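Local structure of calcium dodecin (Mycobacterium tuberculosis, 3ONR) at residues S3-I8 against S63-P68; D9-S14 against R57-V62. The protein binds calcium ions at interfaces between subunits of a hollow, spherical homododecamer and may also sequester additional small ligands. The protein carries 2 engineered substitutions. All blocks are in the same frame, centred on the assembly; numbering follows the deposited sequence.

Contact 1. Residues S3-I8 against S63-P68; sequences SVYKVI and SFKMRP
Lys6 and Phe64 form a hydrogen-bonded pair within the antiparallel ladder that strands 4-8 and 63-65 build in the dodecin sheet, their local axes running at 151°. Two backbone bonds tie the pair: Lys6 N reaches Phe64 O at 2.8 Å, and Phe64 N returns to Lys6 O at 3.0 Å. The tight part lies on the face carrying these two side chains. Phe64 CG sits between its own backbone N and carbonyl carbon (chi1 45°), and the ring runs side by side with the aliphatic part of Lys6, whose CB lies 3.8 Å from Phe64 CE1. Lys6 O lies above one ring face, offset toward the rim, while Ile8 CG1 meets the ring edge in plane, 3.9 Å from Phe64 CE2. Leu72 of a neighbouring subunit also packs on Lys6, Ile8 and Phe64.

Beyond Phe64 the side chains of Tyr5 and Lys65 diverge, although their CA atoms remain a close non-hydrogen-bonded pair. Lys65 is exposed; its chain, extended beyond CG, brings NZ to Ser3 OG in a weak hydrogen bond. A water accepts from Val4 N and donates to Met66 O, bridging the segments where the strand 63-65 has ended. Met66 nevertheless continues the backbone pairing: its N points almost straight at Val4 O (N-H...O 174°). Its side chain crosses that of Val4, with Met66 SD 3.6 Å from Val4 CG1.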
ATOM      1  N   SER A   3      -5.773  30.364  -3.906  1.00 46.90           N
ATOM      2  CA  SER A   3      -6.129  29.271  -4.857  1.00 43.26           C
ATOM      3  C   SER A   3      -6.209  27.898  -4.154  1.00 37.21           C
ATOM      4  O   SER A   3      -5.243  27.388  -3.619  1.00 36.81           O
ATOM      5  CB  SER A   3      -5.156  29.200  -6.045  1.00 44.32           C
ATOM      6  OG  SER A   3      -5.032  30.507  -6.601  1.00 50.04           O
ATOM      7  N   VAL A   4      -7.400  27.352  -4.181  1.00 32.84           N
ATOM      8  CA  VAL A   4      -7.676  26.003  -3.705  1.00 26.91           C
ATOM      9  C   VAL A   4      -8.187  25.154  -4.852  1.00 24.90           C
ATOM     10  O   VAL A   4      -8.941  25.658  -5.685  1.00 23.79           O
ATOM     11  CB  VAL A   4      -8.734  26.104  -2.542  1.00 26.79           C
ATOM     12  CG1 VAL A   4      -9.140  24.677  -2.102  1.00 24.48           C
ATOM     13  CG2 VAL A   4      -8.137  26.886  -1.403  1.00 25.74           C
ATOM     14  N   TYR A   5      -7.864  23.849  -4.895  1.00 20.03           N
ATOM     15  CA  TYR A   5      -8.176  23.019  -6.019  1.00 18.69           C
ATOM     16  C   TYR A   5      -9.004  21.797  -5.587  1.00 19.01           C
ATOM     17  O   TYR A   5      -8.923  21.373  -4.416  1.00 18.02           O
ATOM     18  CB  TYR A   5      -6.905  22.462  -6.614  1.00 20.38           C
ATOM     19  CG  TYR A   5      -5.966  23.560  -7.041  1.00 22.21           C
ATOM     20  CD1 TYR A   5      -5.132  24.195  -6.121  1.00 27.06           C
ATOM     21  CD2 TYR A   5      -5.854  23.892  -8.420  1.00 29.94           C
ATOM     22  CE1 TYR A   5      -4.305  25.225  -6.516  1.00 32.58           C
ATOM     23  CE2 TYR A   5      -5.040  24.982  -8.837  1.00 32.35           C
ATOM     24  CZ  TYR A   5      -4.239  25.589  -7.892  1.00 35.86           C
ATOM     25  OH  TYR A   5      -3.375  26.640  -8.252  1.00 43.38           O
ATOM     26  N   LYS A   6      -9.804  21.312  -6.497  1.00 18.18           N
ATOM     27  CA  LYS A   6     -10.577  20.102  -6.254  1.00 18.38           C
ATOM     28  C   LYS A   6      -9.954  18.978  -7.008  1.00 17.05           C
ATOM     29  O   LYS A   6      -9.382  19.186  -8.091  1.00 18.93           O
ATOM     30  CB  LYS A   6     -12.031  20.320  -6.721  1.00 19.46           C
ATOM     31  CG  LYS A   6     -12.901  19.064  -6.426  1.00 27.08           C
ATOM     32  CD  LYS A   6     -14.376  19.440  -6.527  1.00 33.33           C
ATOM     33  CE  LYS A   6     -15.228  18.202  -6.630  1.00 37.86           C
ATOM     34  NZ  LYS A   6     -15.353  17.444  -5.389  1.00 39.41           N
ATOM     35  N   VAL A   7      -9.951  17.796  -6.425  1.00 16.07           N
ATOM     36  CA  VAL A   7      -9.291  16.641  -7.096  1.00 16.38           C
ATOM     37  C   VAL A   7     -10.390  15.623  -7.355  1.00 19.55           C
ATOM     38  O   VAL A   7     -11.093  15.199  -6.380  1.00 20.71           O
ATOM     39  CB  VAL A   7      -8.264  15.955  -6.086  1.00 18.07           C
ATOM     40  CG1 VAL A   7      -7.532  14.714  -6.768  1.00 21.28           C
ATOM     41  CG2 VAL A   7      -7.312  16.964  -5.640  1.00 18.05           C
ATOM     42  N   ILE A   8     -10.484  15.131  -8.593  1.00 18.98           N
ATOM     43  CA  ILE A   8     -11.427  14.030  -8.723  1.00 20.91           C
ATOM     44  C   ILE A   8     -10.829  12.883  -9.532  1.00 20.77           C
ATOM     45  O   ILE A   8      -9.788  13.052 -10.185  1.00 20.28           O
ATOM     46  CB  ILE A   8     -12.654  14.526  -9.477  1.00 22.51           C
ATOM     47  CG1 ILE A   8     -12.195  15.044 -10.824  1.00 24.71           C
ATOM     48  CG2 ILE A   8     -13.350  15.598  -8.714  1.00 24.68           C
ATOM     49  CD1 ILE A   8     -13.324  15.100 -11.800  1.00 31.44           C
ATOM     50  N   SER A  63      -6.817  17.399 -11.103  1.00 18.32           N
ATOM     51  CA  SER A  63      -7.273  18.472 -10.203  1.00 20.02           C
ATOM     52  C   SER A  63      -7.465  19.766 -10.959  1.00 21.64           C
ATOM     53  O   SER A  63      -6.912  19.940 -12.054  1.00 23.68           O
ATOM     54  CB  SER A  63      -6.287  18.647  -9.075  1.00 22.46           C
ATOM     55  OG  SER A  63      -4.978  18.884  -9.594  1.00 25.86           O
ATOM     56  N   PHE A  64      -8.216  20.698 -10.384  1.00 22.68           N
ATOM     57  CA  PHE A  64      -8.490  21.994 -11.043  1.00 23.10           C
ATOM     58  C   PHE A  64      -8.876  22.987  -9.997  1.00 23.69           C
ATOM     59  O   PHE A  64      -9.327  22.630  -8.893  1.00 22.66           O
ATOM     60  CB  PHE A  64      -9.685  21.863 -12.071  1.00 22.65           C
ATOM     61  CG  PHE A  64     -10.882  21.074 -11.534  1.00 22.29           C
ATOM     62  CD1 PHE A  64     -11.905  21.703 -10.848  1.00 23.49           C
ATOM     63  CD2 PHE A  64     -10.899  19.714 -11.611  1.00 24.72           C
ATOM     64  CE1 PHE A  64     -12.957  20.974 -10.297  1.00 26.39           C
ATOM     65  CE2 PHE A  64     -11.965  18.974 -11.087  1.00 26.88           C
ATOM     66  CZ  PHE A  64     -12.977  19.590 -10.423  1.00 23.93           C
ATOM     67  N   LYS A  65      -8.610  24.225 -10.308  1.00 23.58           N
ATOM     68  CA  LYS A  65      -8.994  25.350  -9.386  1.00 25.39           C
ATOM     69  C   LYS A  65     -10.500  25.347  -9.068  1.00 24.41           C
ATOM     70  O   LYS A  65     -11.321  25.114  -9.963  1.00 23.09           O
ATOM     71  CB  LYS A  65      -8.579  26.667 -10.035  1.00 27.98           C
ATOM     72  CG  LYS A  65      -8.457  27.842  -9.093  1.00 37.36           C
ATOM     73  CD  LYS A  65      -7.388  28.811  -9.634  1.00 45.24           C
ATOM     74  CE  LYS A  65      -7.309  30.020  -8.778  1.00 53.46           C
ATOM     75  NZ  LYS A  65      -6.281  30.918  -9.380  1.00 56.84           N
ATOM     76  N   MET A  66     -10.864  25.583  -7.793  1.00 25.51           N
ATOM     77  CA  MET A  66     -12.282  25.739  -7.385  1.00 27.97           C
ATOM     78  C   MET A  66     -12.712  27.113  -7.743  1.00 30.96           C
ATOM     79  O   MET A  66     -12.090  28.019  -7.294  1.00 33.42           O
ATOM     80  CB  MET A  66     -12.430  25.707  -5.867  1.00 30.03           C
ATOM     81  CG  MET A  66     -12.150  24.345  -5.246  1.00 30.61           C
ATOM     82  SD  MET A  66     -12.498  24.418  -3.444  1.00 39.70           S
ATOM     83  CE  MET A  66     -12.589  22.650  -3.476  1.00 26.38           C
ATOM     84  N   ARG A  67     -13.807  27.287  -8.491  1.00 31.08           N
ATOM     85  CA  ARG A  67     -14.299  28.670  -8.755  1.00 35.25           C
ATOM     86  C   ARG A  67     -15.312  29.032  -7.683  1.00 36.34           C
ATOM     87  O   ARG A  67     -16.152  28.179  -7.358  1.00 35.83           O
ATOM     88  CB  ARG A  67     -14.942  28.745 -10.146  1.00 35.25           C
ATOM     89  N   PRO A  68     -15.267  30.283  -7.114  1.00 39.76           N
ATOM     90  CA  PRO A  68     -16.248  30.596  -6.060  1.00 39.67           C
ATOM     91  C   PRO A  68     -17.734  30.457  -6.474  1.00 39.64           C
ATOM     92  O   PRO A  68     -18.566  30.223  -5.574  1.00 38.56           O
ATOM     93  CB  PRO A  68     -15.953  32.088  -5.689  1.00 43.61           C
ATOM     94  CG  PRO A  68     -14.469  32.265  -6.037  1.00 43.67           C
ATOM     95  CD  PRO A  68     -14.284  31.381  -7.298  1.00 40.62           C
TER
HETATM   96  O   HOH W   1      -9.821  28.803  -5.834  1.00 10.91           O

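Contact 2. Residues D9-S14 against R57-V62; sequences DIIGTS and RIKLEV
Segments 9-14 and 57-62, parts of an outer strand and the middle strand of the dodecin antiparallel sheet, pair here, with Ile10 facing Leu60 and Gly12 facing Ile58 in hydrogen-bonded pairs. Each pair has two backbone bonds; the shortest, from Leu60 N to Ile10 O, spans 2.7 Å and is nearly straight (173°). Between them, Ile11 and Lys59 form a non-hydrogen-bonded pair, and CA-H...O contacts such as Ile11 CA to Ile58 O at 3.2 Å supplement the ladder.

The two faces differ in chemistry. On one, Ile10 CG1 meets Leu60 CB at 4.0 Å as the side chains cross; both residues also pack on Ala25 of helix 18-32, and Ile58 lies on Ala21 of the same helix. On the other, Ile11 CG1 rests against Lys59 CB at 3.8 Å, and Thr13 CG2 runs beside the Arg57 chain, whose NE makes a salt bridge to Asp45.

Acidic groups gather at the end of this second face. Asp9 CG is beside its own backbone N (chi1 -87°), and OD1 comes to 3.3 Å from Glu61 CB. The two carboxylate planes are 37° apart, with Asp9 OD1 4.3 Å from Glu61 OE2. One water lies within hydrogen-bonding reach of both Asp9 OD2 and Glu61 OE2. Lys59 NZ stays 4.5 Å from Asp9 OD2, beyond a salt bridge, and instead pairs with Glu61 of a neighbouring subunit; Glu61 in turn pairs with Lys59 of another neighbour. Placing the lysines among these carboxylates would be expected to offset their mutual repulsion. This mixed face contributes both charge pairing and apolar contacts to the subunit interface, while the face of Ile10, Ile58 and Leu60 packs on helix 18-32.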
ATOM      1  N   ASP A   9     -11.518  11.756  -9.468  1.00 17.50           N
ATOM      2  CA  ASP A   9     -11.142  10.548 -10.169  1.00 18.72           C
ATOM      3  C   ASP A   9     -12.201  10.323 -11.306  1.00 16.25           C
ATOM      4  O   ASP A   9     -13.396  10.526 -11.075  1.00 18.24           O
ATOM      5  CB  ASP A   9     -11.216   9.417  -9.202  1.00 18.70           C
ATOM      6  CG  ASP A   9      -9.871   9.223  -8.397  1.00 29.31           C
ATOM      7  OD1 ASP A   9      -8.917  10.024  -8.563  1.00 27.60           O
ATOM      8  OD2 ASP A   9      -9.814   8.243  -7.621  1.00 35.09           O
ATOM      9  N   ILE A  10     -11.726  10.118 -12.560  1.00 15.61           N
ATOM     10  CA  ILE A  10     -12.638   9.853 -13.671  1.00 17.05           C
ATOM     11  C   ILE A  10     -12.168   8.574 -14.364  1.00 18.85           C
ATOM     12  O   ILE A  10     -10.965   8.234 -14.283  1.00 17.97           O
ATOM     13  CB  ILE A  10     -12.601  10.995 -14.719  1.00 20.80           C
ATOM     14  CG1 ILE A  10     -11.143  11.312 -15.090  1.00 19.42           C
ATOM     15  CG2 ILE A  10     -13.224  12.246 -14.129  1.00 21.63           C
ATOM     16  CD1 ILE A  10     -11.066  12.283 -16.214  1.00 27.63           C
ATOM     17  N   ILE A  11     -13.097   7.924 -15.069  1.00 15.87           N
ATOM     18  CA  ILE A  11     -12.751   6.666 -15.800  1.00 17.44           C
ATOM     19  C   ILE A  11     -13.056   6.887 -17.245  1.00 18.19           C
ATOM     20  O   ILE A  11     -14.202   7.264 -17.574  1.00 17.06           O
ATOM     21  CB  ILE A  11     -13.553   5.453 -15.205  1.00 17.24           C
ATOM     22  CG1 ILE A  11     -13.007   5.155 -13.784  1.00 15.21           C
ATOM     23  CG2 ILE A  11     -13.427   4.235 -16.192  1.00 18.05           C
ATOM     24  CD1 ILE A  11     -13.894   4.071 -13.055  1.00 18.90           C
ATOM     25  N   GLY A  12     -12.016   6.677 -18.115  1.00 17.78           N
ATOM     26  CA  GLY A  12     -12.307   6.669 -19.544  1.00 19.89           C
ATOM     27  C   GLY A  12     -12.413   5.209 -20.017  1.00 20.18           C
ATOM     28  O   GLY A  12     -11.889   4.270 -19.354  1.00 18.65           O
ATOM     29  N   THR A  13     -13.121   5.000 -21.119  1.00 21.36           N
ATOM     30  CA  THR A  13     -13.227   3.585 -21.603  1.00 23.48           C
ATOM     31  C   THR A  13     -12.998   3.607 -23.138  1.00 23.56           C
ATOM     32  O   THR A  13     -13.271   4.614 -23.785  1.00 23.87           O
ATOM     33  CB  THR A  13     -14.633   2.963 -21.316  1.00 26.08           C
ATOM     34  OG1 THR A  13     -15.644   3.540 -22.208  1.00 29.64           O
ATOM     35  CG2 THR A  13     -15.092   3.173 -19.873  1.00 27.57           C
ATOM     36  N   SER A  14     -12.658   2.467 -23.722  1.00 23.30           N
ATOM     37  CA  SER A  14     -12.280   2.427 -25.165  1.00 26.77           C
ATOM     38  C   SER A  14     -12.234   1.013 -25.626  1.00 26.61           C
ATOM     39  O   SER A  14     -11.680   0.181 -24.936  1.00 24.90           O
ATOM     40  CB  SER A  14     -10.844   2.918 -25.344  1.00 25.41           C
ATOM     41  OG  SER A  14     -10.474   3.000 -26.727  1.00 28.54           O
ATOM     42  N   ARG A  57     -10.521   0.017 -19.693  1.00 19.40           N
ATOM     43  CA  ARG A  57     -11.043   1.091 -18.837  1.00 19.44           C
ATOM     44  C   ARG A  57      -9.896   1.616 -17.949  1.00 17.85           C
ATOM     45  O   ARG A  57      -9.023   0.849 -17.512  1.00 18.35           O
ATOM     46  CB  ARG A  57     -12.162   0.582 -17.920  1.00 19.23           C
ATOM     47  CG  ARG A  57     -13.329  -0.129 -18.699  1.00 20.72           C
ATOM     48  CD  ARG A  57     -14.579  -0.335 -17.821  1.00 26.05           C
ATOM     49  NE  ARG A  57     -14.311  -1.239 -16.702  1.00 26.54           N
ATOM     50  CZ  ARG A  57     -15.239  -1.801 -15.931  1.00 32.84           C
ATOM     51  NH1 ARG A  57     -16.544  -1.576 -16.183  1.00 29.40           N
ATOM     52  NH2 ARG A  57     -14.849  -2.582 -14.902  1.00 28.71           N
ATOM     53  N   ILE A  58      -9.833   2.937 -17.732  1.00 17.43           N
ATOM     54  CA  ILE A  58      -8.681   3.485 -16.985  1.00 15.57           C
ATOM     55  C   ILE A  58      -9.159   4.627 -16.067  1.00 17.72           C
ATOM     56  O   ILE A  58      -9.925   5.455 -16.526  1.00 17.28           O
ATOM     57  CB  ILE A  58      -7.540   3.922 -17.916  1.00 16.33           C
ATOM     58  CG1 ILE A  58      -6.315   4.406 -17.129  1.00 15.73           C
ATOM     59  CG2 ILE A  58      -8.011   5.088 -18.859  1.00 13.90           C
ATOM     60  CD1 ILE A  58      -5.053   4.443 -18.059  1.00 17.31           C
ATOM     61  N   LYS A  59      -8.774   4.547 -14.785  1.00 14.98           N
ATOM     62  CA  LYS A  59      -9.195   5.530 -13.759  1.00 14.68           C
ATOM     63  C   LYS A  59      -8.008   6.483 -13.667  1.00 14.44           C
ATOM     64  O   LYS A  59      -6.829   6.036 -13.434  1.00 14.87           O
ATOM     65  CB  LYS A  59      -9.447   4.826 -12.395  1.00 15.80           C
ATOM     66  CG  LYS A  59      -9.855   5.838 -11.321  1.00 18.57           C
ATOM     67  CD  LYS A  59     -10.623   5.160 -10.211  1.00 29.76           C
ATOM     68  CE  LYS A  59      -9.769   4.296  -9.371  1.00 33.64           C
ATOM     69  NZ  LYS A  59     -10.597   3.816  -8.162  1.00 35.46           N
ATOM     70  N   LEU A  60      -8.322   7.773 -13.804  1.00 15.63           N
ATOM     71  CA  LEU A  60      -7.367   8.870 -13.788  1.00 17.14           C
ATOM     72  C   LEU A  60      -7.698   9.857 -12.643  1.00 16.25           C
ATOM     73  O   LEU A  60      -8.842  10.083 -12.356  1.00 16.40           O
ATOM     74  CB  LEU A  60      -7.456   9.689 -15.046  1.00 17.27           C
ATOM     75  CG  LEU A  60      -7.219   8.920 -16.397  1.00 18.82           C
ATOM     76  CD1 LEU A  60      -7.420   9.838 -17.543  1.00 22.50           C
ATOM     77  CD2 LEU A  60      -5.770   8.369 -16.410  1.00 19.73           C
ATOM     78  N   GLU A  61      -6.672  10.439 -12.069  1.00 15.67           N
ATOM     79  CA  GLU A  61      -6.919  11.502 -11.033  1.00 17.03           C
ATOM     80  C   GLU A  61      -6.471  12.834 -11.673  1.00 17.43           C
ATOM     81  O   GLU A  61      -5.346  12.925 -12.187  1.00 18.01           O
ATOM     82  CB  GLU A  61      -6.073  11.179  -9.796  1.00 20.13           C
ATOM     83  CG  GLU A  61      -6.238  12.163  -8.648  1.00 22.50           C
ATOM     84  CD  GLU A  61      -5.261  11.949  -7.475  1.00 31.82           C
ATOM     85  OE1 GLU A  61      -4.729  12.939  -6.960  1.00 37.63           O
ATOM     86  OE2 GLU A  61      -5.034  10.820  -7.014  1.00 39.46           O
ATOM     87  N   VAL A  62      -7.324  13.856 -11.630  1.00 15.69           N
ATOM     88  CA  VAL A  62      -6.973  15.190 -12.128  1.00 17.38           C
ATOM     89  C   VAL A  62      -7.411  16.210 -11.057  1.00 17.83           C
ATOM     90  O   VAL A  62      -8.291  15.917 -10.245  1.00 17.71           O
ATOM     91  CB  VAL A  62      -7.727  15.536 -13.499  1.00 19.30           C
ATOM     92  CG1 VAL A  62      -7.229  14.552 -14.582  1.00 18.51           C
ATOM     93  CG2 VAL A  62      -9.250  15.389 -13.312  1.00 22.20           C
TER
HETATM   94  O   HOH W   2      -7.249   8.808  -6.651  1.00 21.79           O
HETATM   95  O   HOH W   3     -10.903   6.595  -6.199  1.00 24.30           O

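Overall arrangement
Both contacts belong to one continuous ladder between strands 4-14 and 54-65, with centres 18 Å apart. The centre of contact 2 lies about 4 Å from the centre of the chain, that of contact 1 about 15 Å, near the chain termini. Along the chain, contact 2 is nested within the loop closed by contact 1, and helix 18-32 and strand 38-48 lie between its segments. The ladder passes from one contact to the other through a probable hydrogen bond, Ile8 N to Val62 O at 2.9 Å. Strand 54-65 is central in the three-stranded sheet. Strand 4-14 forms one margin within the chain, where both contacts pair with strands of neighbouring subunits, so the sheet runs on across these subunit interfaces.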